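Local coordinates for protein plu4264 (Photorhabdus luminescens subsp. laumondii, PDB 4MV2) that is of unknown function but belongs to the cupin superfamily and binds a metal ion, a nickel ion in this crystal, at residues A[8-11]-A[12-15]; A[25-28]-A[29-32]; A[113-116]-A[117-121]. All blocks are in the same frame, centred on the assembly; numbering follows the deposited sequence.

Contact 1 of 3, residues A[8-11]-A[12-15]; sequences MDWD and SMVH
S12 turns OG into the crowded position between its own N and carbonyl carbon (chi1 73°), which swings the hydroxyl back onto D9 O. M13, a selenomethionine, and W10 both set CG anti to the carbonyl carbon (chi1 -70° and -54°), and their side chains run side by side in the same direction. The backbone here is a single 3-10 turn that leads into strand 14-16 of the cupin β-fold, outermost in its sheet within this chain.

D9 O is the acceptor that closes the turn, and S12 grips it twice. The amide S12 N reaches D9 O at 3.0 Å, well above the carbonyl plane, while S12 OG donates to D9 O at 2.6 Å in that plane, on a lone pair. A second turn bond, M13 N to W10 O at 3.3 Å, is weak. Weak too is the Asx-turn bond from D11 N to D9 OD1. A water accepts a hydrogen bond from D9 N at 2.9 Å and makes only a long, weak bond to S12 OG.

Beyond the turn the apolar groups meet in a Met-aromatic contact. M13 SE lies in the plane of the indole at its edge, 5.4 Å from the centroid of the six-membered ring of W10. M8 CG sits over the centre of one face of the same ring. W38, on strand 35-41, packs edge-to-face with W10, and K78 of the second subunit also packs on W10, placing this turn beside the dimer interface. M8 N bonds to D80 OD1 of that subunit.

The terminal methyl of M13 finishes the contact: CE sits 3.8 Å from W10 CE3 and 4.4 Å from M8 CE.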
loop_
_atom_site.group_PDB
_atom_site.type_symbol
_atom_site.label_atom_id
_atom_site.label_comp_id
_atom_site.label_asym_id
_atom_site.label_seq_id
_atom_site.Cartn_x
_atom_site.Cartn_y
_atom_site.Cartn_z
HETATM N N MSE A 8 0.947 9.584 -10.997
HETATM C CA MSE A 8 0.465 10.514 -9.995
HETATM C C MSE A 8 0.419 11.928 -10.513
HETATM O O MSE A 8 1.402 12.424 -11.059
HETATM C CB MSE A 8 1.340 10.468 -8.767
HETATM C CG MSE A 8 0.987 11.468 -7.677
HETATM SE SE MSE A 8 -0.826 11.279 -6.938
HETATM C CE MSE A 8 -0.395 9.741 -5.811
ATOM N N ASP A 9 -0.718 12.577 -10.345
ATOM C CA ASP A 9 -0.837 14.012 -10.593
ATOM C C ASP A 9 -1.081 14.642 -9.226
ATOM O O ASP A 9 -2.185 14.558 -8.703
ATOM C CB ASP A 9 -2.004 14.246 -11.554
ATOM C CG ASP A 9 -2.293 15.697 -11.772
ATOM O OD1 ASP A 9 -1.590 16.551 -11.173
ATOM O OD2 ASP A 9 -3.217 15.997 -12.566
ATOM N N TRP A 10 -0.051 15.224 -8.620
ATOM C CA TRP A 10 -0.227 15.739 -7.250
ATOM C C TRP A 10 -1.277 16.850 -7.136
ATOM O O TRP A 10 -2.019 16.946 -6.108
ATOM C CB TRP A 10 1.097 16.238 -6.665
ATOM C CG TRP A 10 2.201 15.233 -6.707
ATOM C CD1 TRP A 10 3.268 15.262 -7.532
ATOM C CD2 TRP A 10 2.370 14.075 -5.876
ATOM N NE1 TRP A 10 4.121 14.216 -7.250
ATOM C CE2 TRP A 10 3.574 13.468 -6.245
ATOM C CE3 TRP A 10 1.605 13.482 -4.853
ATOM C CZ2 TRP A 10 4.038 12.324 -5.648
ATOM C CZ3 TRP A 10 2.092 12.371 -4.259
ATOM C CH2 TRP A 10 3.277 11.798 -4.659
ATOM N N ASP A 11 -1.454 17.599 -8.218
ATOM C CA ASP A 11 -2.413 18.687 -8.217
ATOM C C ASP A 11 -3.860 18.177 -8.316
ATOM O O ASP A 11 -4.787 18.927 -8.039
ATOM C CB ASP A 11 -2.137 19.617 -9.383
ATOM C CG ASP A 11 -3.020 20.841 -9.366
ATOM O OD1 ASP A 11 -2.944 21.600 -8.380
ATOM O OD2 ASP A 11 -3.743 21.091 -10.349
ATOM N N SER A 12 -4.036 16.909 -8.685
ATOM C CA SER A 12 -5.372 16.286 -8.801
ATOM C C SER A 12 -5.912 15.765 -7.480
ATOM O O SER A 12 -7.031 15.281 -7.404
ATOM C CB SER A 12 -5.350 15.114 -9.817
ATOM O OG SER A 12 -4.674 13.945 -9.299
HETATM N N MSE A 13 -5.128 15.846 -6.416
HETATM C CA MSE A 13 -5.545 15.294 -5.121
HETATM C C MSE A 13 -6.784 16.049 -4.630
HETATM O O MSE A 13 -6.964 17.231 -4.887
HETATM C CB MSE A 13 -4.424 15.417 -4.111
HETATM C CG MSE A 13 -3.257 14.452 -4.449
HETATM SE SE MSE A 13 -1.835 14.601 -3.203
HETATM C CE MSE A 13 -1.565 12.738 -2.859
ATOM N N VAL A 14 -7.637 15.329 -3.923
ATOM C CA VAL A 14 -8.836 15.874 -3.343
ATOM C C VAL A 14 -8.585 16.035 -1.853
ATOM O O VAL A 14 -8.146 15.109 -1.169
ATOM C CB VAL A 14 -10.036 14.955 -3.590
ATOM C CG1 VAL A 14 -11.240 15.392 -2.768
ATOM C CG2 VAL A 14 -10.362 14.901 -5.067
ATOM N N HIS A 15 -8.857 17.229 -1.358
ATOM C CA HIS A 15 -8.698 17.524 0.059
ATOM C C HIS A 15 -9.889 16.997 0.825
ATOM O O HIS A 15 -11.038 17.393 0.554
ATOM C CB HIS A 15 -8.581 19.049 0.259
ATOM C CG HIS A 15 -8.160 19.431 1.634
ATOM N ND1 HIS A 15 -6.846 19.427 2.044
ATOM C CD2 HIS A 15 -8.889 19.861 2.691
ATOM C CE1 HIS A 15 -6.792 19.781 3.313
ATOM N NE2 HIS A 15 -8.015 20.078 3.723
HETATM O O HOH W 1 -3.170 10.966 -10.198
#

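Contact 2 of 3, residues A[25-28]-A[29-32]; sequences LPWE and GLNT
The indole of W27 is met at a slant by L30, with L30 CB 3.8 Å from W27 CG and L30 CD2 3.9 Å from the same atom. Both lie at the root of the ring, where it joins its CB. The second flat group, the peptide between L25 and P26, is cis and kinks the chain just ahead of W27. From W27 to L30 the backbone makes a type II β turn, in the loop that connects strands 19-23 and 35-41 of the cupin fold.

The turn is closed by L30 N donating to W27 O at 2.9 Å, fairly straight at 160°, with the donor tilted out of the carbonyl plane. G29 holds the third position with phi at +87°, the left-handed conformation in which type II turns commonly carry glycine. E28, at the first corner, lays CB and CG against G29 N and is extended beyond CG.

L30 has CG anti to the backbone N (chi1 177°), and this carries its CD2 methyl back across the turn to W27 CB, 3.8 Å away. The same methyl also meets L25 CD2, at 4.2 Å, so L30 lies between W27 and L25 on the inner side of the turn. I83 of the second subunit packs on both W27 and L30, and N31 O accepts from W107 NE1 of that subunit. W27 NE1 donates a hydrogen bond to N3 O.

At the open end of the loop, the side chains of L25 and T32 pass alongside each other, running antiparallel. T32 OG1 bonds to F34 O and stands 4.0 Å from L25 CD1.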
loop_
_atom_site.group_PDB
_atom_site.type_symbol
_atom_site.label_atom_id
_atom_site.label_comp_id
_atom_site.label_asym_id
_atom_site.label_seq_id
_atom_site.Cartn_x
_atom_site.Cartn_y
_atom_site.Cartn_z
ATOM N N LEU A 25 -9.636 4.034 -5.917
ATOM C CA LEU A 25 -10.884 3.736 -6.624
ATOM C C LEU A 25 -11.655 5.014 -6.863
ATOM O O LEU A 25 -11.580 5.935 -6.057
ATOM C CB LEU A 25 -11.755 2.785 -5.799
ATOM C CG LEU A 25 -11.076 1.485 -5.389
ATOM C CD1 LEU A 25 -11.953 0.694 -4.434
ATOM C CD2 LEU A 25 -10.680 0.670 -6.613
ATOM N N PRO A 26 -12.407 5.093 -7.960
ATOM C CA PRO A 26 -12.577 4.022 -8.956
ATOM C C PRO A 26 -11.370 3.874 -9.889
ATOM O O PRO A 26 -10.629 4.811 -10.122
ATOM C CB PRO A 26 -13.818 4.474 -9.752
ATOM C CG PRO A 26 -13.812 5.939 -9.622
ATOM C CD PRO A 26 -13.294 6.239 -8.240
ATOM N N TRP A 27 -11.235 2.684 -10.447
ATOM C CA TRP A 27 -10.207 2.378 -11.418
ATOM C C TRP A 27 -10.858 1.340 -12.312
ATOM O O TRP A 27 -11.058 0.207 -11.895
ATOM C CB TRP A 27 -8.962 1.834 -10.716
ATOM C CG TRP A 27 -7.788 1.595 -11.600
ATOM C CD1 TRP A 27 -7.779 1.071 -12.861
ATOM C CD2 TRP A 27 -6.435 1.908 -11.290
ATOM N NE1 TRP A 27 -6.495 1.023 -13.350
ATOM C CE2 TRP A 27 -5.648 1.528 -12.401
ATOM C CE3 TRP A 27 -5.807 2.450 -10.168
ATOM C CZ2 TRP A 27 -4.268 1.686 -12.414
ATOM C CZ3 TRP A 27 -4.448 2.583 -10.181
ATOM C CH2 TRP A 27 -3.693 2.222 -11.302
ATOM N N GLU A 28 -11.222 1.734 -13.520
ATOM C CA GLU A 28 -12.024 0.853 -14.345
ATOM C C GLU A 28 -11.258 -0.430 -14.627
ATOM O O GLU A 28 -10.088 -0.390 -15.024
ATOM C CB GLU A 28 -12.398 1.536 -15.650
ATOM C CG GLU A 28 -13.338 0.691 -16.500
ATOM C CD GLU A 28 -13.845 1.415 -17.711
ATOM O OE1 GLU A 28 -13.361 2.537 -17.987
ATOM O OE2 GLU A 28 -14.729 0.854 -18.387
ATOM N N GLY A 29 -11.923 -1.560 -14.401
ATOM C CA GLY A 29 -11.333 -2.859 -14.622
ATOM C C GLY A 29 -10.563 -3.402 -13.432
ATOM O O GLY A 29 -10.119 -4.557 -13.458
ATOM N N LEU A 30 -10.402 -2.610 -12.383
ATOM C CA LEU A 30 -9.692 -3.086 -11.205
ATOM C C LEU A 30 -10.670 -3.610 -10.175
ATOM O O LEU A 30 -11.564 -2.890 -9.763
ATOM C CB LEU A 30 -8.891 -1.930 -10.588
ATOM C CG LEU A 30 -8.143 -2.274 -9.296
ATOM C CD1 LEU A 30 -7.143 -3.397 -9.495
ATOM C CD2 LEU A 30 -7.452 -1.047 -8.725
ATOM N N ASN A 31 -10.498 -4.857 -9.775
ATOM C CA ASN A 31 -11.354 -5.479 -8.784
ATOM C C ASN A 31 -10.533 -5.855 -7.571
ATOM O O ASN A 31 -9.662 -6.709 -7.631
ATOM C CB ASN A 31 -12.052 -6.695 -9.358
ATOM C CG ASN A 31 -13.084 -7.276 -8.402
ATOM O OD1 ASN A 31 -13.535 -6.622 -7.467
ATOM N ND2 ASN A 31 -13.452 -8.516 -8.635
ATOM N N THR A 32 -10.816 -5.171 -6.480
ATOM C CA THR A 32 -10.030 -5.301 -5.235
ATOM C C THR A 32 -10.997 -5.568 -4.087
ATOM O O THR A 32 -12.135 -5.102 -4.107
ATOM C CB THR A 32 -9.239 -4.008 -4.848
ATOM O OG1 THR A 32 -10.160 -2.924 -4.731
ATOM C CG2 THR A 32 -8.183 -3.629 -5.891
#

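Contact 3 of 3, residues A[113-116]-A[117-121]; sequences LNFL and TRLEQ
F115 O is gripped by two donors: the backbone amide L119 N, at 3.1 Å, and the side-chain ND2 of N31 from the loop 25-32. One residue earlier, N114 O accepts R118 N at 2.9 Å and also lies under the guanidinium of R118, 3.4 Å from its plane and toward the rim. R118 gets there by bending at chi3 (-59°), which folds the head group back along the helix toward the residues before it. Its NH1 approaches N114 CB to 3.2 Å, and F115 N lies under the same guanidinium face as N114 O. NH2 is taken by N31 OD1, so the amide of N31 meets the helix through both its oxygen and its nitrogen.

These residues form the last turns of the C-terminal α-helix 109-121, which follows the final strand of the cupin fold and packs at the dimer interface. The regular i to i+4 bonds run on with T117 N to L113 O and E120 N to L116 O.

On the face turned to the partner, L119 sets CG over one face of the F115 ring, about 4.0 Å above its plane and offset toward the rim, while L119 CD1 touches F115 CZ at 3.9 Å. W107 of the second subunit meets F115 edge-to-face, and Y55 of that subunit touches L119. L113 and L116 each pack on the other's counterpart across the interface.

On the flank bearing N114 and T117 a water joins two polar side chains, donating to N114 OD1 at 2.6 Å and bonding to T117 OG1 at 2.9 Å.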
loop_
_atom_site.group_PDB
_atom_site.type_symbol
_atom_site.label_atom_id
_atom_site.label_comp_id
_atom_site.label_asym_id
_atom_site.label_seq_id
_atom_site.Cartn_x
_atom_site.Cartn_y
_atom_site.Cartn_z
ATOM N N LEU A 113 -16.589 -9.341 0.213
ATOM C CA LEU A 113 -17.680 -10.061 -0.445
ATOM C C LEU A 113 -17.965 -9.426 -1.784
ATOM O O LEU A 113 -18.227 -10.123 -2.744
ATOM C CB LEU A 113 -18.924 -10.043 0.435
ATOM C CG LEU A 113 -18.864 -11.008 1.610
ATOM C CD1 LEU A 113 -20.016 -10.723 2.554
ATOM C CD2 LEU A 113 -18.906 -12.454 1.116
ATOM N N ASN A 114 -17.851 -8.106 -1.889
ATOM C CA ASN A 114 -18.163 -7.467 -3.160
ATOM C C ASN A 114 -17.124 -7.842 -4.207
ATOM O O ASN A 114 -17.468 -8.035 -5.376
ATOM C CB ASN A 114 -18.259 -5.949 -2.988
ATOM C CG ASN A 114 -19.534 -5.519 -2.229
ATOM O OD1 ASN A 114 -20.484 -6.314 -2.005
ATOM N ND2 ASN A 114 -19.547 -4.250 -1.833
ATOM N N PHE A 115 -15.856 -7.937 -3.800
ATOM C CA PHE A 115 -14.815 -8.443 -4.694
ATOM C C PHE A 115 -15.169 -9.834 -5.250
ATOM O O PHE A 115 -15.096 -10.081 -6.439
ATOM C CB PHE A 115 -13.437 -8.461 -3.976
ATOM C CG PHE A 115 -12.407 -9.289 -4.677
ATOM C CD1 PHE A 115 -11.756 -8.800 -5.802
ATOM C CD2 PHE A 115 -12.089 -10.567 -4.243
ATOM C CE1 PHE A 115 -10.826 -9.573 -6.446
ATOM C CE2 PHE A 115 -11.185 -11.343 -4.896
ATOM C CZ PHE A 115 -10.544 -10.849 -5.987
ATOM N N LEU A 116 -15.575 -10.732 -4.359
ATOM C CA LEU A 116 -15.945 -12.096 -4.765
ATOM C C LEU A 116 -17.173 -12.103 -5.664
ATOM O O LEU A 116 -17.207 -12.818 -6.652
ATOM C CB LEU A 116 -16.159 -12.941 -3.532
ATOM C CG LEU A 116 -14.908 -13.186 -2.681
ATOM C CD1 LEU A 116 -15.226 -13.813 -1.326
ATOM C CD2 LEU A 116 -13.879 -14.040 -3.395
ATOM N N THR A 117 -18.131 -11.248 -5.376
ATOM C CA THR A 117 -19.354 -11.181 -6.164
ATOM C C THR A 117 -19.052 -10.675 -7.571
ATOM O O THR A 117 -19.545 -11.221 -8.557
ATOM C CB THR A 117 -20.381 -10.310 -5.433
ATOM O OG1 THR A 117 -20.714 -10.973 -4.203
ATOM C CG2 THR A 117 -21.631 -10.102 -6.264
ATOM N N ARG A 118 -18.231 -9.631 -7.677
ATOM C CA ARG A 118 -17.892 -9.069 -8.973
ATOM C C ARG A 118 -17.112 -10.050 -9.812
ATOM O O ARG A 118 -17.323 -10.149 -11.005
ATOM C CB ARG A 118 -17.114 -7.782 -8.790
ATOM C CG ARG A 118 -17.984 -6.670 -8.282
ATOM C CD ARG A 118 -17.288 -5.340 -8.356
ATOM N NE ARG A 118 -16.043 -5.302 -7.589
ATOM C CZ ARG A 118 -15.944 -4.901 -6.321
ATOM N NH1 ARG A 118 -17.033 -4.540 -5.641
ATOM N NH2 ARG A 118 -14.758 -4.877 -5.717
ATOM N N LEU A 119 -16.241 -10.816 -9.188
ATOM C CA LEU A 119 -15.539 -11.860 -9.907
ATOM C C LEU A 119 -16.488 -12.855 -10.523
ATOM O O LEU A 119 -16.316 -13.245 -11.660
ATOM C CB LEU A 119 -14.640 -12.638 -8.969
ATOM C CG LEU A 119 -13.239 -12.153 -8.674
ATOM C CD1 LEU A 119 -12.488 -13.405 -8.256
ATOM C CD2 LEU A 119 -12.624 -11.498 -9.882
ATOM N N GLU A 120 -17.470 -13.286 -9.747
ATOM C CA GLU A 120 -18.380 -14.325 -10.207
ATOM C C GLU A 120 -19.242 -13.798 -11.341
ATOM O O GLU A 120 -19.592 -14.543 -12.256
ATOM C CB GLU A 120 -19.240 -14.831 -9.043
ATOM C CG GLU A 120 -20.218 -15.965 -9.421
ATOM C CD GLU A 120 -19.538 -17.144 -10.145
ATOM O OE1 GLU A 120 -20.242 -17.864 -10.898
ATOM O OE2 GLU A 120 -18.303 -17.347 -9.971
ATOM N N GLN A 121 -19.572 -12.514 -11.288
ATOM C CA GLN A 121 -20.387 -11.889 -12.325
ATOM C C GLN A 121 -19.627 -11.750 -13.627
ATOM O O GLN A 121 -20.208 -11.859 -14.706
ATOM C CB GLN A 121 -20.838 -10.508 -11.874
ATOM C CG GLN A 121 -21.951 -10.552 -10.871
ATOM C CD GLN A 121 -22.143 -9.232 -10.155
ATOM O OE1 GLN A 121 -21.311 -8.322 -10.248
ATOM N NE2 GLN A 121 -23.252 -9.122 -9.421
HETATM O O HOH W 2 -21.234 -8.746 -2.387
#

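Contacts 2 and 3 touch directly: N31 OD1 lies 2.8 Å from R118 NH2 and N31 ND2 lies 3.2 Å from F115 O, pinning the loop 25-32 to the C-terminal helix; the centres of the two contacts are about 12 Å apart. Contact 1 stands off, its nearest atoms about 9 Å from contact 2 and about 20 Å from contact 3. All three reach the second subunit, contacts 2 and 3 as one connected patch and contact 1 apart from it. None supplies a nickel ligand (H50, H52, E56 and H90), although contact 3 touches Y55 of the second subunit, next in sequence to E56. A bound sodium ion lies about 8 Å from the W10 side chain in contact 1.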